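Local atomic coordinates of carbohydrate oxidase (Microdochium nivale, PDB entry 3RJ8), a protein that oxidises the C1 hydroxyl of mono-, oligo- and polysaccharides to the lactone, passing the electrons through FAD to oxygen and giving hydrogen peroxide. Residues F29-P34 / V316-A321. Sequence-based numbering, arbitrary orientation.
Sequences FNIRLP and VENFYA. With FAD (flavin-adenine dinucleotide), chain C.
Asn30 lies flat on the ring of Phe319, amide and ring planes only 4° apart, with ND2 over the ring centre. With chi1 at -164° the amide swings out anti to its own backbone nitrogen and reaches both polar groups of Phe319: ND2 donates to Phe319 O at 2.8 Å, that oxygen lying close to the amide plane, while OD1 accepts from Phe319 N at 3.2 Å. Tyr72 O is a further acceptor for ND2. OD1 also takes Arg32 N, closing an Asx turn; the two N-H groups come from opposite faces of the amide. Phe319 O is gripped twice as well, for Arg32, bent at chi3 (84°), brings NE to it at 3.0 Å from the other face of the carbonyl. A single bridge, Asn30 with Glu317, joins the backbones: Glu317 N binds Phe29 O at 2.9 Å and Ile31 N binds Glu317 O. Ile31 CG2 meets Val316 CG2 at 3.5 Å, the side chains crossing at about a right angle. The Phe29 ring sits obliquely to that of Phe319, with Glu317 OE2 at its edge, the carboxylate held through OE1 by Tyr389 OH, and the flavin methyl C8M over one face, 3.3 Å from CE2. With an alanine in place of Asn30, Phe319 N would probably lose its acceptor, the ring the amide lying on it, and the turn before Arg32 its brace. The contact thus ties the loop between helix 20-25 and strand 39-42 to strand 318-326 through doubly bonded Phe319 O and Asn30 OD1, beside two obliquely set rings, of which Phe29 carries the flavin methyl.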
loop_
_atom_site.group_PDB
_atom_site.type_symbol
_atom_site.label_atom_id
_atom_site.label_comp_id
_atom_site.label_asym_id
_atom_site.label_seq_id
_atom_site.Cartn_x
_atom_site.Cartn_y
_atom_site.Cartn_z
ATOM N N PHE A 29 -2.898 1.075 -13.928
ATOM C CA PHE A 29 -3.555 2.119 -13.129
ATOM C C PHE A 29 -2.885 3.486 -13.382
ATOM O O PHE A 29 -3.569 4.497 -13.549
ATOM C CB PHE A 29 -3.620 1.795 -11.629
ATOM C CG PHE A 29 -4.039 2.973 -10.779
ATOM C CD1 PHE A 29 -5.370 3.428 -10.790
ATOM C CD2 PHE A 29 -3.104 3.660 -10.006
ATOM C CE1 PHE A 29 -5.753 4.530 -10.021
ATOM C CE2 PHE A 29 -3.482 4.765 -9.235
ATOM C CZ PHE A 29 -4.809 5.194 -9.236
ATOM N N ASN A 30 -1.555 3.497 -13.419
ATOM C CA ASN A 30 -0.797 4.685 -13.779
ATOM C C ASN A 30 -0.483 4.678 -15.283
ATOM O O ASN A 30 0.470 4.006 -15.728
ATOM C CB ASN A 30 0.482 4.788 -12.941
ATOM C CG ASN A 30 1.110 6.172 -12.999
ATOM O OD1 ASN A 30 0.694 7.018 -13.798
ATOM N ND2 ASN A 30 2.106 6.415 -12.151
ATOM N N ILE A 31 -1.276 5.426 -16.062
ATOM C CA ILE A 31 -1.095 5.414 -17.521
ATOM C C ILE A 31 0.182 6.136 -17.991
ATOM O O ILE A 31 0.563 6.021 -19.148
ATOM C CB ILE A 31 -2.346 5.871 -18.331
ATOM C CG1 ILE A 31 -2.795 7.292 -17.937
ATOM C CG2 ILE A 31 -3.449 4.844 -18.227
ATOM C CD1 ILE A 31 -3.461 8.055 -19.093
ATOM N N ARG A 32 0.830 6.866 -17.084
ATOM C CA ARG A 32 2.208 7.285 -17.280
ATOM C C ARG A 32 3.111 6.084 -17.593
ATOM O O ARG A 32 4.075 6.227 -18.335
ATOM C CB ARG A 32 2.736 8.002 -16.026
ATOM C CG ARG A 32 4.073 8.664 -16.229
ATOM C CD ARG A 32 4.501 9.542 -15.070
ATOM N NE ARG A 32 5.156 8.819 -13.979
ATOM C CZ ARG A 32 6.371 8.269 -14.033
ATOM N NH1 ARG A 32 6.853 7.662 -12.955
ATOM N NH2 ARG A 32 7.108 8.305 -15.156
ATOM N N LEU A 33 2.827 4.906 -17.024
ATOM C CA LEU A 33 3.675 3.740 -17.319
ATOM C C LEU A 33 2.919 2.520 -17.888
ATOM O O LEU A 33 2.610 1.589 -17.156
ATOM C CB LEU A 33 4.545 3.374 -16.103
ATOM C CG LEU A 33 5.361 4.509 -15.443
ATOM C CD1 LEU A 33 5.745 4.179 -14.018
ATOM C CD2 LEU A 33 6.605 4.893 -16.255
ATOM N N PRO A 34 2.617 2.533 -19.206
ATOM C CA PRO A 34 2.100 1.323 -19.842
ATOM C C PRO A 34 3.252 0.372 -20.160
ATOM O O PRO A 34 4.353 0.814 -20.502
ATOM C CB PRO A 34 1.493 1.851 -21.144
ATOM C CG PRO A 34 2.400 2.979 -21.528
ATOM C CD PRO A 34 2.800 3.622 -20.191
ATOM N N VAL A 316 -8.341 5.094 -14.232
ATOM C CA VAL A 316 -6.891 5.223 -14.244
ATOM C C VAL A 316 -6.483 6.671 -13.993
ATOM O O VAL A 316 -7.310 7.591 -14.076
ATOM C CB VAL A 316 -6.267 4.678 -15.566
ATOM C CG1 VAL A 316 -6.831 3.290 -15.881
ATOM C CG2 VAL A 316 -6.497 5.642 -16.721
ATOM N N GLU A 317 -5.210 6.861 -13.670
ATOM C CA GLU A 317 -4.659 8.184 -13.402
ATOM C C GLU A 317 -3.284 8.324 -14.064
ATOM O O GLU A 317 -2.744 7.353 -14.603
ATOM C CB GLU A 317 -4.596 8.433 -11.883
ATOM C CG GLU A 317 -5.989 8.573 -11.234
ATOM C CD GLU A 317 -5.964 8.782 -9.721
ATOM O OE1 GLU A 317 -5.068 9.498 -9.194
ATOM O OE2 GLU A 317 -6.867 8.229 -9.049
ATOM N N ASN A 318 -2.728 9.529 -14.014
ATOM C CA ASN A 318 -1.505 9.875 -14.716
ATOM C C ASN A 318 -0.626 10.733 -13.801
ATOM O O ASN A 318 -0.818 11.958 -13.685
ATOM C CB ASN A 318 -1.880 10.620 -16.004
ATOM C CG ASN A 318 -0.674 11.049 -16.827
ATOM O OD1 ASN A 318 0.370 10.384 -16.849
ATOM N ND2 ASN A 318 -0.825 12.177 -17.526
ATOM N N PHE A 319 0.339 10.091 -13.138
ATOM C CA PHE A 319 0.955 10.711 -11.979
ATOM C C PHE A 319 2.338 10.195 -11.673
ATOM O O PHE A 319 2.751 9.169 -12.195
ATOM C CB PHE A 319 0.062 10.520 -10.742
ATOM C CG PHE A 319 -0.028 9.088 -10.265
ATOM C CD1 PHE A 319 0.771 8.636 -9.212
ATOM C CD2 PHE A 319 -0.922 8.194 -10.856
ATOM C CE1 PHE A 319 0.684 7.309 -8.759
ATOM C CE2 PHE A 319 -1.021 6.880 -10.409
ATOM C CZ PHE A 319 -0.221 6.435 -9.360
ATOM N N TYR A 320 3.026 10.931 -10.804
ATOM C CA TYR A 320 4.234 10.489 -10.131
ATOM C C TYR A 320 3.970 10.547 -8.611
ATOM O O TYR A 320 3.163 11.365 -8.137
ATOM C CB TYR A 320 5.401 11.404 -10.516
ATOM C CG TYR A 320 6.738 11.008 -9.917
ATOM C CD1 TYR A 320 7.272 9.721 -10.109
ATOM C CD2 TYR A 320 7.473 11.915 -9.158
ATOM C CE1 TYR A 320 8.502 9.359 -9.566
ATOM C CE2 TYR A 320 8.695 11.564 -8.602
ATOM C CZ TYR A 320 9.211 10.286 -8.811
ATOM O OH TYR A 320 10.435 9.951 -8.252
ATOM N N ALA A 321 4.630 9.688 -7.848
ATOM C CA ALA A 321 4.487 9.689 -6.392
ATOM C C ALA A 321 5.800 9.333 -5.699
ATOM O O ALA A 321 6.659 8.621 -6.274
ATOM C CB ALA A 321 3.378 8.715 -5.953
HETATM P PA FAD C . -0.297 -4.745 -8.280
HETATM O O1A FAD C . -1.244 -5.770 -8.887
HETATM O O2A FAD C . 0.158 -3.677 -9.248
HETATM O O5B FAD C . 0.940 -5.482 -7.559
HETATM C C5B FAD C . 1.926 -4.780 -6.830
HETATM C C4B FAD C . 3.089 -5.739 -6.587
HETATM O O4B FAD C . 2.604 -6.939 -5.993
HETATM C C3B FAD C . 3.780 -6.156 -7.881
HETATM O O3B FAD C . 5.135 -6.391 -7.609
HETATM C C2B FAD C . 3.134 -7.493 -8.171
HETATM O O2B FAD C . 3.892 -8.323 -9.011
HETATM C C1B FAD C . 2.954 -8.056 -6.781
HETATM N N9A FAD C . 1.869 -9.035 -6.714
HETATM C C8A FAD C . 0.584 -8.892 -7.195
HETATM N N7A FAD C . -0.090 -10.017 -6.916
HETATM C C5A FAD C . 0.723 -10.868 -6.239
HETATM C C6A FAD C . 0.548 -12.153 -5.710
HETATM N N6A FAD C . -0.615 -12.800 -5.800
HETATM N N1A FAD C . 1.608 -12.760 -5.060
HETATM C C2A FAD C . 2.818 -12.126 -4.936
HETATM N N3A FAD C . 2.988 -10.866 -5.478
HETATM C C4A FAD C . 1.960 -10.251 -6.112
HETATM N N1 FAD C . -1.487 1.922 0.171
HETATM C C2 FAD C . -1.661 1.884 1.539
HETATM O O2 FAD C . -0.866 1.289 2.270
HETATM N N3 FAD C . -2.838 2.399 2.044
HETATM C C4 FAD C . -3.770 3.108 1.323
HETATM O O4 FAD C . -4.854 3.375 1.832
HETATM C C4X FAD C . -3.598 3.059 -0.170
HETATM N N5 FAD C . -4.433 3.695 -0.956
HETATM C C5X FAD C . -4.340 3.529 -2.320
HETATM C C6 FAD C . -5.387 3.976 -3.161
HETATM C C7 FAD C . -5.272 3.810 -4.527
HETATM C C7M FAD C . -6.341 4.392 -5.452
HETATM C C8 FAD C . -4.121 3.171 -5.092
HETATM C C8M FAD C . -4.026 2.908 -6.585
HETATM C C9 FAD C . -3.131 2.676 -4.269
HETATM C C9A FAD C . -3.215 2.867 -2.874
HETATM N N10 FAD C . -2.214 2.395 -1.998
HETATM C C10 FAD C . -2.424 2.395 -0.655
HETATM C "C1'" FAD C . -0.969 1.752 -2.524
HETATM C "C2'" FAD C . -1.234 0.268 -2.714
HETATM O "O2'" FAD C . -1.424 -0.332 -1.449
HETATM C "C3'" FAD C . -0.124 -0.398 -3.517
HETATM O "O3'" FAD C . -0.141 0.169 -4.819
HETATM C "C4'" FAD C . -0.316 -1.915 -3.591
HETATM O "O4'" FAD C . 0.911 -2.520 -3.914
HETATM C "C5'" FAD C . -1.404 -2.265 -4.610
HETATM O "O5'" FAD C . -1.562 -3.648 -4.761
HETATM P P FAD C . -2.182 -4.247 -6.123
HETATM O O1P FAD C . -2.471 -5.712 -5.939
HETATM O O2P FAD C . -3.432 -3.499 -6.522
HETATM O O3P FAD C . -0.951 -3.915 -7.082
#